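Aminopeptidase N family protein (Idiomarina loihiensis L2TR, PDB 4FGM) is probably a zinc-dependent aminopeptidase of the M61 family, expected to remove residues from the amino termini of peptides. Local coordinates at residues W136-H150 with L163-E177. Numbering follows the deposited sequence.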
ATOM      1  N   TRP A 136     -18.077  22.563   5.721  1.00 43.56           N
ATOM      2  CA  TRP A 136     -17.403  21.312   5.384  1.00 39.41           C
ATOM      3  C   TRP A 136     -18.135  20.078   5.894  1.00 40.14           C
ATOM      4  O   TRP A 136     -18.837  20.132   6.904  1.00 40.22           O
ATOM      5  CB  TRP A 136     -15.990  21.303   5.956  1.00 41.48           C
ATOM      6  CG  TRP A 136     -14.963  21.945   5.077  1.00 44.51           C
ATOM      7  CD1 TRP A 136     -15.182  22.605   3.902  1.00 40.96           C
ATOM      8  CD2 TRP A 136     -13.551  21.994   5.310  1.00 43.59           C
ATOM      9  NE1 TRP A 136     -13.995  23.062   3.389  1.00 40.26           N
ATOM     10  CE2 TRP A 136     -12.975  22.698   4.229  1.00 40.01           C
ATOM     11  CE3 TRP A 136     -12.713  21.504   6.323  1.00 43.36           C
ATOM     12  CZ2 TRP A 136     -11.601  22.937   4.134  1.00 37.57           C
ATOM     13  CZ3 TRP A 136     -11.340  21.738   6.228  1.00 43.33           C
ATOM     14  CH2 TRP A 136     -10.800  22.446   5.135  1.00 43.39           C
ATOM     15  N   LYS A 137     -17.965  18.963   5.189  1.00 42.95           N
ATOM     16  CA  LYS A 137     -18.582  17.704   5.590  1.00 41.12           C
ATOM     17  C   LYS A 137     -17.550  16.820   6.268  1.00 42.11           C
ATOM     18  O   LYS A 137     -16.342  17.065   6.172  1.00 42.00           O
ATOM     19  CB  LYS A 137     -19.169  16.971   4.389  1.00 43.60           C
ATOM     20  CG  LYS A 137     -20.338  17.685   3.736  1.00 44.71           C
ATOM     21  CD  LYS A 137     -20.987  16.789   2.694  1.00 52.87           C
ATOM     22  CE  LYS A 137     -21.693  17.610   1.628  1.00 67.88           C
ATOM     23  NZ  LYS A 137     -22.618  18.617   2.226  1.00 75.37           N
ATOM     24  N   VAL A 138     -18.038  15.788   6.946  1.00 37.70           N
ATOM     25  CA  VAL A 138     -17.190  14.860   7.677  1.00 37.92           C
ATOM     26  C   VAL A 138     -17.480  13.430   7.252  1.00 41.87           C
ATOM     27  O   VAL A 138     -18.633  13.065   7.011  1.00 48.39           O
ATOM     28  CB  VAL A 138     -17.444  14.983   9.204  1.00 41.79           C
ATOM     29  CG1 VAL A 138     -16.667  13.922   9.963  1.00 36.20           C
ATOM     30  CG2 VAL A 138     -17.060  16.361   9.675  1.00 36.36           C
ATOM     31  N   ALA A 139     -16.428  12.621   7.167  1.00 38.99           N
ATOM     32  CA  ALA A 139     -16.565  11.221   6.792  1.00 35.88           C
ATOM     33  C   ALA A 139     -15.551  10.415   7.595  1.00 37.19           C
ATOM     34  O   ALA A 139     -14.387  10.806   7.726  1.00 40.11           O
ATOM     35  CB  ALA A 139     -16.324  11.043   5.289  1.00 32.38           C
ATOM     36  N   THR A 140     -16.005   9.296   8.141  1.00 37.79           N
ATOM     37  CA  THR A 140     -15.159   8.426   8.943  1.00 34.91           C
ATOM     38  C   THR A 140     -15.940   7.178   9.320  1.00 39.14           C
ATOM     39  O   THR A 140     -17.168   7.150   9.241  1.00 40.20           O
ATOM     40  CB  THR A 140     -14.721   9.110  10.249  1.00 37.57           C
ATOM     41  OG1 THR A 140     -13.936   8.194  11.022  1.00 44.48           O
ATOM     42  CG2 THR A 140     -15.948   9.531  11.076  1.00 38.36           C
ATOM     43  N   GLY A 141     -15.225   6.144   9.737  1.00 36.09           N
ATOM     44  CA  GLY A 141     -15.892   4.924  10.138  1.00 33.32           C
ATOM     45  C   GLY A 141     -16.023   4.848  11.647  1.00 34.19           C
ATOM     46  O   GLY A 141     -16.599   3.900  12.180  1.00 37.88           O
HETATM   47  N   MSE A 142     -15.480   5.837  12.351  1.00 34.32           N
HETATM   48  CA  MSE A 142     -15.571   5.827  13.809  1.00 39.73           C
HETATM   49  C   MSE A 142     -17.033   5.960  14.234  1.00 36.45           C
HETATM   50  O   MSE A 142     -17.738   6.849  13.767  1.00 40.36           O
HETATM   51  CB  MSE A 142     -14.763   6.971  14.408  1.00 38.03           C
HETATM   52  CG  MSE A 142     -14.477   6.798  15.891  1.00 43.86           C
HETATM   53 SE   MSE A 142     -13.352   8.207  16.614  1.00 61.25          SE
HETATM   54  CE  MSE A 142     -11.651   7.672  15.840  1.00144.29           C
ATOM     55  N   PRO A 143     -17.507   5.063  15.116  1.00 37.62           N
ATOM     56  CA  PRO A 143     -18.898   5.081  15.602  1.00 40.38           C
ATOM     57  C   PRO A 143     -19.327   6.480  16.028  1.00 43.40           C
ATOM     58  O   PRO A 143     -18.661   7.125  16.847  1.00 41.98           O
ATOM     59  CB  PRO A 143     -18.872   4.103  16.773  1.00 35.25           C
ATOM     60  CG  PRO A 143     -17.816   3.101  16.338  1.00 32.41           C
ATOM     61  CD  PRO A 143     -16.726   4.001  15.784  1.00 37.37           C
ATOM     62  N   ARG A 144     -20.435   6.949  15.467  1.00 39.95           N
ATOM     63  CA  ARG A 144     -20.927   8.276  15.790  1.00 43.98           C
ATOM     64  C   ARG A 144     -21.889   8.270  16.976  1.00 49.63           C
ATOM     65  O   ARG A 144     -22.796   7.442  17.043  1.00 54.05           O
ATOM     66  CB  ARG A 144     -21.622   8.890  14.568  1.00 41.24           C
ATOM     67  CG  ARG A 144     -22.203  10.271  14.822  1.00 42.21           C
ATOM     68  CD  ARG A 144     -22.913  10.803  13.600  1.00 46.35           C
ATOM     69  NE  ARG A 144     -22.004  11.220  12.533  1.00 41.99           N
ATOM     70  CZ  ARG A 144     -21.335  12.371  12.520  1.00 44.81           C
ATOM     71  NH1 ARG A 144     -21.455  13.229  13.528  1.00 45.71           N
ATOM     72  NH2 ARG A 144     -20.582  12.689  11.474  1.00 44.65           N
ATOM     73  N   LYS A 145     -21.679   9.203  17.902  1.00 48.21           N
ATOM     74  CA  LYS A 145     -22.534   9.338  19.076  1.00 38.41           C
ATOM     75  C   LYS A 145     -23.500  10.517  18.935  1.00 43.74           C
ATOM     76  O   LYS A 145     -24.595  10.483  19.493  1.00 48.06           O
ATOM     77  CB  LYS A 145     -21.689   9.521  20.338  1.00 38.58           C
ATOM     78  CG  LYS A 145     -20.709   8.389  20.606  1.00 47.26           C
ATOM     79  CD  LYS A 145     -21.401   7.032  20.690  1.00 49.93           C
ATOM     80  CE  LYS A 145     -22.310   6.932  21.899  1.00 62.72           C
ATOM     81  NZ  LYS A 145     -22.892   5.564  22.032  1.00 64.82           N
ATOM     82  N   SER A 146     -23.103  11.563  18.210  1.00 43.99           N
ATOM     83  CA  SER A 146     -23.988  12.715  18.018  1.00 43.80           C
ATOM     84  C   SER A 146     -23.670  13.491  16.743  1.00 45.72           C
ATOM     85  O   SER A 146     -22.625  13.290  16.133  1.00 50.29           O
ATOM     86  CB  SER A 146     -23.910  13.666  19.217  1.00 41.61           C
ATOM     87  OG  SER A 146     -22.768  14.493  19.136  1.00 47.23           O
ATOM     88  N   GLY A 147     -24.585  14.369  16.341  1.00 45.53           N
ATOM     89  CA  GLY A 147     -24.386  15.184  15.150  1.00 41.93           C
ATOM     90  C   GLY A 147     -25.013  14.608  13.897  1.00 45.73           C
ATOM     91  O   GLY A 147     -25.324  13.416  13.854  1.00 44.99           O
ATOM     92  N   GLN A 148     -25.222  15.447  12.882  1.00 51.71           N
ATOM     93  CA  GLN A 148     -25.795  14.984  11.615  1.00 65.03           C
ATOM     94  C   GLN A 148     -24.757  14.015  11.028  1.00 65.56           C
ATOM     95  O   GLN A 148     -23.556  14.254  11.135  1.00 66.95           O
ATOM     96  CB  GLN A 148     -26.034  16.171  10.674  1.00 77.50           C
ATOM     97  CG  GLN A 148     -26.863  17.314  11.281  1.00 87.94           C
ATOM     98  CD  GLN A 148     -28.354  17.008  11.365  1.00 89.98           C
ATOM     99  OE1 GLN A 148     -28.802  15.917  10.999  1.00 87.32           O
ATOM    100  NE2 GLN A 148     -29.131  17.978  11.848  1.00 86.28           N
ATOM    101  N   PRO A 149     -25.212  12.919  10.392  1.00 73.79           N
ATOM    102  CA  PRO A 149     -24.424  11.839   9.765  1.00 74.62           C
ATOM    103  C   PRO A 149     -23.117  12.113   9.005  1.00 65.26           C
ATOM    104  O   PRO A 149     -22.198  11.287   9.040  1.00 62.95           O
ATOM    105  CB  PRO A 149     -25.459  11.111   8.900  1.00 79.79           C
ATOM    106  CG  PRO A 149     -26.472  12.168   8.604  1.00 79.94           C
ATOM    107  CD  PRO A 149     -26.611  12.854   9.938  1.00 77.06           C
ATOM    108  N   HIS A 150     -23.034  13.242   8.310  1.00 50.02           N
ATOM    109  CA  HIS A 150     -21.828  13.604   7.574  1.00 44.04           C
ATOM    110  C   HIS A 150     -21.366  14.981   8.025  1.00 43.84           C
ATOM    111  O   HIS A 150     -20.785  15.751   7.258  1.00 34.94           O
ATOM    112  CB  HIS A 150     -22.103  13.625   6.069  1.00 48.32           C
ATOM    113  CG  HIS A 150     -22.282  12.265   5.476  1.00 63.57           C
ATOM    114  ND1 HIS A 150     -21.314  11.287   5.563  1.00 64.42           N
ATOM    115  CD2 HIS A 150     -23.323  11.714   4.809  1.00 64.06           C
ATOM    116  CE1 HIS A 150     -21.753  10.188   4.973  1.00 70.87           C
ATOM    117  NE2 HIS A 150     -22.968  10.420   4.510  1.00 72.27           N
ATOM    118  N   LEU A 163      -9.318   3.817  18.390  1.00 40.15           N
ATOM    119  CA  LEU A 163      -9.277   5.237  18.074  1.00 38.40           C
ATOM    120  C   LEU A 163      -8.333   5.560  16.919  1.00 41.49           C
ATOM    121  O   LEU A 163      -8.687   6.294  15.993  1.00 41.64           O
ATOM    122  CB  LEU A 163      -8.834   6.038  19.298  1.00 34.73           C
ATOM    123  CG  LEU A 163      -8.638   7.543  19.071  1.00 37.29           C
ATOM    124  CD1 LEU A 163      -9.998   8.215  18.911  1.00 29.00           C
ATOM    125  CD2 LEU A 163      -7.895   8.149  20.253  1.00 34.29           C
ATOM    126  N   ILE A 164      -7.122   5.017  16.978  1.00 40.10           N
ATOM    127  CA  ILE A 164      -6.139   5.295  15.941  1.00 40.63           C
ATOM    128  C   ILE A 164      -6.326   4.471  14.671  1.00 38.15           C
ATOM    129  O   ILE A 164      -5.459   4.455  13.795  1.00 43.83           O
ATOM    130  CB  ILE A 164      -4.710   5.123  16.483  1.00 42.74           C
ATOM    131  CG1 ILE A 164      -4.475   3.681  16.928  1.00 36.14           C
ATOM    132  CG2 ILE A 164      -4.500   6.070  17.657  1.00 40.03           C
ATOM    133  CD1 ILE A 164      -3.048   3.414  17.349  1.00 38.44           C
ATOM    134  N   ASP A 165      -7.463   3.796  14.561  1.00 37.42           N
ATOM    135  CA  ASP A 165      -7.733   3.015  13.370  1.00 36.59           C
ATOM    136  C   ASP A 165      -8.930   3.574  12.602  1.00 38.74           C
ATOM    137  O   ASP A 165      -9.509   2.901  11.749  1.00 39.87           O
ATOM    138  CB  ASP A 165      -7.977   1.547  13.715  1.00 33.69           C
ATOM    139  CG  ASP A 165      -7.868   0.651  12.497  1.00 41.81           C
ATOM    140  OD1 ASP A 165      -6.918   0.873  11.706  1.00 34.38           O
ATOM    141  OD2 ASP A 165      -8.713  -0.262  12.332  1.00 41.27           O
ATOM    142  N   TYR A 166      -9.311   4.805  12.919  1.00 33.86           N
ATOM    143  CA  TYR A 166     -10.415   5.449  12.218  1.00 31.84           C
ATOM    144  C   TYR A 166      -9.921   6.774  11.658  1.00 37.13           C
ATOM    145  O   TYR A 166      -9.869   7.767  12.374  1.00 38.35           O
ATOM    146  CB  TYR A 166     -11.609   5.732  13.155  1.00 34.13           C
ATOM    147  CG  TYR A 166     -12.279   4.517  13.745  1.00 35.26           C
ATOM    148  CD1 TYR A 166     -12.215   4.262  15.112  1.00 35.87           C
ATOM    149  CD2 TYR A 166     -12.992   3.628  12.938  1.00 35.91           C
ATOM    150  CE1 TYR A 166     -12.844   3.151  15.668  1.00 37.60           C
ATOM    151  CE2 TYR A 166     -13.628   2.514  13.476  1.00 31.91           C
ATOM    152  CZ  TYR A 166     -13.552   2.278  14.845  1.00 42.30           C
ATOM    153  OH  TYR A 166     -14.183   1.178  15.393  1.00 45.48           O
ATOM    154  N   PRO A 167      -9.513   6.803  10.382  1.00 40.49           N
ATOM    155  CA  PRO A 167      -9.048   8.090   9.848  1.00 39.45           C
ATOM    156  C   PRO A 167     -10.244   8.997   9.585  1.00 42.70           C
ATOM    157  O   PRO A 167     -11.371   8.521   9.503  1.00 37.69           O
ATOM    158  CB  PRO A 167      -8.315   7.694   8.564  1.00 33.97           C
ATOM    159  CG  PRO A 167      -9.021   6.412   8.143  1.00 37.25           C
ATOM    160  CD  PRO A 167      -9.171   5.693   9.471  1.00 37.05           C
ATOM    161  N   PHE A 168      -9.995  10.298   9.472  1.00 37.96           N
ATOM    162  CA  PHE A 168     -11.051  11.279   9.216  1.00 36.00           C
ATOM    163  C   PHE A 168     -10.728  12.098   7.965  1.00 40.94           C
ATOM    164  O   PHE A 168      -9.571  12.455   7.719  1.00 43.01           O
ATOM    165  CB  PHE A 168     -11.205  12.261  10.395  1.00 33.59           C
ATOM    166  CG  PHE A 168     -12.034  11.744  11.540  1.00 36.29           C
ATOM    167  CD1 PHE A 168     -11.555  10.737  12.375  1.00 32.82           C
ATOM    168  CD2 PHE A 168     -13.295  12.283  11.797  1.00 37.17           C
ATOM    169  CE1 PHE A 168     -12.310  10.281  13.462  1.00 34.75           C
ATOM    170  CE2 PHE A 168     -14.061  11.835  12.879  1.00 39.35           C
ATOM    171  CZ  PHE A 168     -13.570  10.829  13.710  1.00 36.27           C
ATOM    172  N   LEU A 169     -11.760  12.400   7.186  1.00 36.84           N
ATOM    173  CA  LEU A 169     -11.624  13.202   5.976  1.00 34.46           C
ATOM    174  C   LEU A 169     -12.702  14.287   6.029  1.00 33.79           C
ATOM    175  O   LEU A 169     -13.887  13.993   6.205  1.00 41.66           O
ATOM    176  CB  LEU A 169     -11.815  12.328   4.727  1.00 31.17           C
ATOM    177  CG  LEU A 169     -11.757  13.038   3.369  1.00 36.48           C
ATOM    178  CD1 LEU A 169     -10.448  13.813   3.255  1.00 37.37           C
ATOM    179  CD2 LEU A 169     -11.871  12.017   2.236  1.00 31.34           C
ATOM    180  N   ILE A 170     -12.289  15.541   5.895  1.00 33.62           N
ATOM    181  CA  ILE A 170     -13.234  16.641   5.932  1.00 32.64           C
ATOM    182  C   ILE A 170     -13.049  17.579   4.742  1.00 35.62           C
ATOM    183  O   ILE A 170     -11.962  17.681   4.192  1.00 43.76           O
ATOM    184  CB  ILE A 170     -13.097  17.446   7.254  1.00 33.68           C
ATOM    185  CG1 ILE A 170     -11.668  17.958   7.425  1.00 35.35           C
ATOM    186  CG2 ILE A 170     -13.455  16.561   8.433  1.00 36.85           C
ATOM    187  CD1 ILE A 170     -11.450  18.753   8.708  1.00 35.55           C
ATOM    188  N   GLY A 171     -14.120  18.258   4.342  1.00 38.41           N
ATOM    189  CA  GLY A 171     -14.026  19.175   3.223  1.00 38.50           C
ATOM    190  C   GLY A 171     -15.305  19.205   2.416  1.00 41.74           C
ATOM    191  O   GLY A 171     -16.367  18.834   2.913  1.00 43.64           O
ATOM    192  N   ASP A 172     -15.207  19.657   1.172  1.00 46.13           N
ATOM    193  CA  ASP A 172     -16.360  19.724   0.278  1.00 43.94           C
ATOM    194  C   ASP A 172     -16.457  18.333  -0.346  1.00 41.88           C
ATOM    195  O   ASP A 172     -16.120  18.126  -1.504  1.00 46.32           O
ATOM    196  CB  ASP A 172     -16.113  20.809  -0.781  1.00 46.34           C
ATOM    197  CG  ASP A 172     -17.253  20.935  -1.774  1.00 56.73           C
ATOM    198  OD1 ASP A 172     -18.382  20.491  -1.463  1.00 55.45           O
ATOM    199  OD2 ASP A 172     -17.020  21.493  -2.866  1.00 62.54           O
ATOM    200  N   LEU A 173     -16.933  17.385   0.448  1.00 42.63           N
ATOM    201  CA  LEU A 173     -17.015  15.982   0.054  1.00 37.68           C
ATOM    202  C   LEU A 173     -18.132  15.515  -0.869  1.00 43.45           C
ATOM    203  O   LEU A 173     -19.283  15.945  -0.760  1.00 51.24           O
ATOM    204  CB  LEU A 173     -17.060  15.113   1.316  1.00 34.29           C
ATOM    205  CG  LEU A 173     -16.114  15.527   2.443  1.00 37.69           C
ATOM    206  CD1 LEU A 173     -16.236  14.554   3.624  1.00 28.43           C
ATOM    207  CD2 LEU A 173     -14.679  15.559   1.895  1.00 25.68           C
ATOM    208  N   THR A 174     -17.772  14.611  -1.773  1.00 37.74           N
ATOM    209  CA  THR A 174     -18.733  14.006  -2.675  1.00 40.63           C
ATOM    210  C   THR A 174     -18.946  12.651  -2.008  1.00 42.40           C
ATOM    211  O   THR A 174     -17.979  11.932  -1.749  1.00 44.96           O
ATOM    212  CB  THR A 174     -18.159  13.799  -4.103  1.00 40.59           C
ATOM    213  OG1 THR A 174     -17.853  15.071  -4.687  1.00 40.92           O
ATOM    214  CG2 THR A 174     -19.173  13.084  -4.990  1.00 37.14           C
ATOM    215  N   ILE A 175     -20.195  12.311  -1.707  1.00 42.11           N
ATOM    216  CA  ILE A 175     -20.486  11.046  -1.039  1.00 42.11           C
ATOM    217  C   ILE A 175     -21.560  10.253  -1.772  1.00 48.07           C
ATOM    218  O   ILE A 175     -22.676  10.729  -1.964  1.00 54.53           O
ATOM    219  CB  ILE A 175     -20.961  11.287   0.415  1.00 42.46           C
ATOM    220  CG1 ILE A 175     -19.955  12.167   1.161  1.00 40.08           C
ATOM    221  CG2 ILE A 175     -21.135   9.957   1.137  1.00 42.73           C
ATOM    222  CD1 ILE A 175     -20.412  12.578   2.557  1.00 34.46           C
ATOM    223  N   GLU A 176     -21.206   9.037  -2.173  1.00 47.73           N
ATOM    224  CA  GLU A 176     -22.120   8.157  -2.889  1.00 45.11           C
ATOM    225  C   GLU A 176     -22.217   6.832  -2.134  1.00 49.15           C
ATOM    226  O   GLU A 176     -21.242   6.087  -2.023  1.00 46.90           O
ATOM    227  CB  GLU A 176     -21.607   7.900  -4.308  1.00 45.71           C
ATOM    228  CG  GLU A 176     -22.568   7.131  -5.206  1.00 55.69           C
ATOM    229  CD  GLU A 176     -23.676   8.004  -5.771  1.00 69.58           C
ATOM    230  OE1 GLU A 176     -24.545   8.453  -4.995  1.00 79.66           O
ATOM    231  OE2 GLU A 176     -23.672   8.241  -6.999  1.00 71.00           O
ATOM    232  N   GLU A 177     -23.406   6.548  -1.623  1.00 51.35           N
ATOM    233  CA  GLU A 177     -23.652   5.332  -0.870  1.00 55.46           C
ATOM    234  C   GLU A 177     -24.088   4.169  -1.756  1.00 49.66           C
ATOM    235  O   GLU A 177     -24.637   4.367  -2.832  1.00 51.51           O
ATOM    236  CB  GLU A 177     -24.722   5.606   0.188  1.00 63.26           C
ATOM    237  CG  GLU A 177     -24.212   5.554   1.613  1.00 78.43           C
ATOM    238  CD  GLU A 177     -24.602   6.774   2.419  1.00 90.37           C
ATOM    239  OE1 GLU A 177     -25.783   7.174   2.360  1.00 95.10           O
ATOM    240  OE2 GLU A 177     -23.727   7.329   3.117  1.00 93.04           O
TER
HETATM  241  O   HOH W   1     -12.407   6.025   9.490  1.00 35.46           O
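The indole of Trp136 lies flat over Gly171, whose CA sits 3.5 Å from the centroid of the five-membered ring in a CH-pi contact. The six-membered ring sets CE3 and CZ3 against CG1 and CD1 of Ile170. An alanine in place of Trp136 would probably leave the backbone of Gly171 and the CD1 end of Ile170 without their apolar cover. Gly171 itself has backbone angles at which a CB would jam against the preceding carbonyl.

From here strands 137-140 and 168-171 run antiparallel, joined by a nearly straight bond from Lys137 N to Gly171 O (2.8 Å), its return from Gly171 N to Lys137 O, and a reciprocal pair between Ala139 and Leu169. This is a strand pairing within the beta-rich N-terminal domain of the M61 family; strand 103-106 flanks 168-171 on its other edge, and the ring of Phe106 meets that of Phe168 with their planes nearly parallel. On one face of the pair Val138 CG2 meets Ile170 CG2; on the other, Leu173 CD1 reaches Ala139 CB.

Thr140 stands over the Phe168 ring, its CB 3.8 Å from the centroid. Its OG1, anti to the backbone N (chi1 178°), donates to Pro167 O from above the carbonyl plane and accepts from Met142 N, closing an ST turn. A water further ties Gly141 N to Pro167 O. Selenomethionine Met142 crosses Tyr166 at about a right angle: its CA lies over the ring, while SE meets Phe168 at the edge, 5.1 Å from the centroid. From strand 174-180, an outer strand of the neighbouring five-stranded sheet, Ile175 CD1 lies over one face of the His150 imidazole in a CH-pi contact, and His150 NE2 makes a weak in-plane hydrogen bond to Glu177 OE2 (3.5 Å).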